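Local coordinates for protein extracellular ligand-binding receptor (Rhodopseudomonas palustris, PDB 3SG0) that probably acts as a periplasmic solute-binding protein for transport, capturing small aromatic acids such as benzoylformate (phenylglyoxylate), at residues L311-T316 against L350-G355. Residues are numbered along the deposited sequence; the frame is centred on the assembly and turned at random.
Sequences LWDSMT and LALNNG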
# COMPACT_ATOMS: atom_id res chain seq x y z
N LEU A 311 -6.00 -3.61 -4.67
CA LEU A 311 -6.62 -4.86 -5.09
C LEU A 311 -6.74 -4.88 -6.62
O LEU A 311 -6.37 -5.86 -7.27
CB LEU A 311 -7.99 -5.02 -4.43
CG LEU A 311 -8.80 -6.25 -4.87
CD1 LEU A 311 -8.00 -7.54 -4.76
CD2 LEU A 311 -10.08 -6.33 -4.07
N TRP A 312 -7.22 -3.79 -7.19
CA TRP A 312 -7.40 -3.70 -8.64
C TRP A 312 -6.10 -3.99 -9.40
O TRP A 312 -6.08 -4.83 -10.31
CB TRP A 312 -7.94 -2.32 -9.01
CG TRP A 312 -8.23 -2.15 -10.46
CD1 TRP A 312 -7.40 -1.62 -11.40
CD2 TRP A 312 -9.43 -2.51 -11.15
NE1 TRP A 312 -8.01 -1.63 -12.63
CE2 TRP A 312 -9.26 -2.16 -12.50
CE3 TRP A 312 -10.64 -3.08 -10.75
CZ2 TRP A 312 -10.25 -2.38 -13.46
CZ3 TRP A 312 -11.62 -3.29 -11.70
CH2 TRP A 312 -11.42 -2.94 -13.04
N ASP A 313 -5.03 -3.29 -9.05
CA ASP A 313 -3.75 -3.45 -9.74
C ASP A 313 -3.21 -4.87 -9.54
O ASP A 313 -2.58 -5.43 -10.44
CB ASP A 313 -2.70 -2.45 -9.22
CG ASP A 313 -2.83 -1.04 -9.80
OD1 ASP A 313 -3.62 -0.79 -10.75
OD2 ASP A 313 -2.08 -0.17 -9.27
N SER A 314 -3.41 -5.45 -8.35
CA SER A 314 -2.99 -6.84 -8.14
C SER A 314 -3.69 -7.75 -9.14
O SER A 314 -3.08 -8.65 -9.72
CB SER A 314 -3.31 -7.31 -6.72
OG SER A 314 -2.54 -6.61 -5.75
N MSE A 315 -4.99 -7.53 -9.32
CA MSE A 315 -5.75 -8.32 -10.29
C MSE A 315 -5.36 -8.03 -11.73
O MSE A 315 -5.51 -8.90 -12.58
CB MSE A 315 -7.25 -8.18 -10.06
CG MSE A 315 -7.74 -9.08 -8.93
SE MSE A 315 -7.35 -11.01 -9.16
CE MSE A 315 -8.13 -11.31 -10.91
N THR A 316 -4.86 -6.83 -12.03
CA THR A 316 -4.35 -6.58 -13.37
C THR A 316 -3.21 -7.55 -13.67
O THR A 316 -3.16 -8.18 -14.73
CB THR A 316 -3.88 -5.14 -13.53
OG1 THR A 316 -5.00 -4.26 -13.36
CG2 THR A 316 -3.25 -4.91 -14.91
N LEU A 350 4.65 -2.08 -17.54
CA LEU A 350 3.22 -2.02 -17.29
C LEU A 350 2.85 -0.82 -16.45
O LEU A 350 3.27 -0.71 -15.29
CB LEU A 350 2.77 -3.30 -16.59
CG LEU A 350 1.28 -3.41 -16.26
CD1 LEU A 350 0.42 -3.38 -17.52
CD2 LEU A 350 1.00 -4.66 -15.44
N ALA A 351 2.05 0.09 -17.00
CA ALA A 351 1.55 1.21 -16.23
C ALA A 351 0.41 0.74 -15.34
O ALA A 351 -0.65 0.35 -15.83
CB ALA A 351 1.08 2.33 -17.15
N LEU A 352 0.65 0.75 -14.03
CA LEU A 352 -0.37 0.48 -13.03
C LEU A 352 -0.74 1.79 -12.37
O LEU A 352 -0.03 2.79 -12.51
CB LEU A 352 0.18 -0.49 -11.98
CG LEU A 352 0.51 -1.91 -12.45
CD1 LEU A 352 1.15 -2.70 -11.35
CD2 LEU A 352 -0.75 -2.62 -12.97
N ASN A 353 -1.83 1.81 -11.61
CA ASN A 353 -2.16 2.98 -10.81
C ASN A 353 -1.08 3.30 -9.79
O ASN A 353 -0.89 4.45 -9.39
CB ASN A 353 -3.49 2.77 -10.12
CG ASN A 353 -4.63 2.86 -11.10
OD1 ASN A 353 -5.07 3.96 -11.42
ND2 ASN A 353 -5.08 1.73 -11.62
N ASN A 354 -0.34 2.26 -9.39
CA ASN A 354 0.74 2.39 -8.43
C ASN A 354 2.06 2.84 -9.04
O ASN A 354 2.99 3.16 -8.29
CB ASN A 354 0.92 1.06 -7.68
CG ASN A 354 0.03 0.95 -6.47
OD1 ASN A 354 0.35 1.52 -5.42
ND2 ASN A 354 -1.07 0.22 -6.58
N GLY A 355 2.16 2.87 -10.36
CA GLY A 355 3.40 3.28 -11.01
C GLY A 355 3.73 2.41 -12.20
O GLY A 355 2.95 1.55 -12.59
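D313, on helix 306-328, faces L352, at the end of strand 350-352, with 6.1 Å between D313 CA and L352 CA, while the local helix and strand axes run nearly antiparallel at 160°. Beyond L352 the chain folds into a type I turn closed at G355, making a two-stranded hairpin with strand 355-357, and the two central residues of this turn, N353 and N354, bind the D313 carboxylate. With CG anti to its carbonyl carbon, D313 holds its carboxylate among the amides of N353 and N354. The N353 side chain gives ND2 to D313 OD1 at 3.0 Å, an almost straight bond on the syn side of the oxygen, the amide and carboxylate planes only 17° apart; N353 N adds a weak bond to OD1. N354 grips the other oxygen twice: its ND2 reaches D313 OD2 at 2.9 Å from the anti side, where the N354 side-chain amide plane stands 70° from the carboxylate, and its backbone N lies 3.0 Å from the same OD2. A periplasmic binding protein of the leucine-binding family encloses its ligand between two lobes, and N354, whose side chain is about 7 Å from the bound benzoylformate, places this turn near that site. An alanine at D313 would probably leave the N354 side-chain amide and backbone N without their shared acceptor, N353 ND2 with its weak bond to V287 O, and the turn less firmly tied to the helix. One helical turn on, T316 packs CG2 against L352 CD2 at 3.9 Å and, more loosely, L350 CD2, while Y367 also touches L352. W312 brings CD1 to 4.1 Å from N353 ND2, and its indole meets F291 and R290 of helix 283-298.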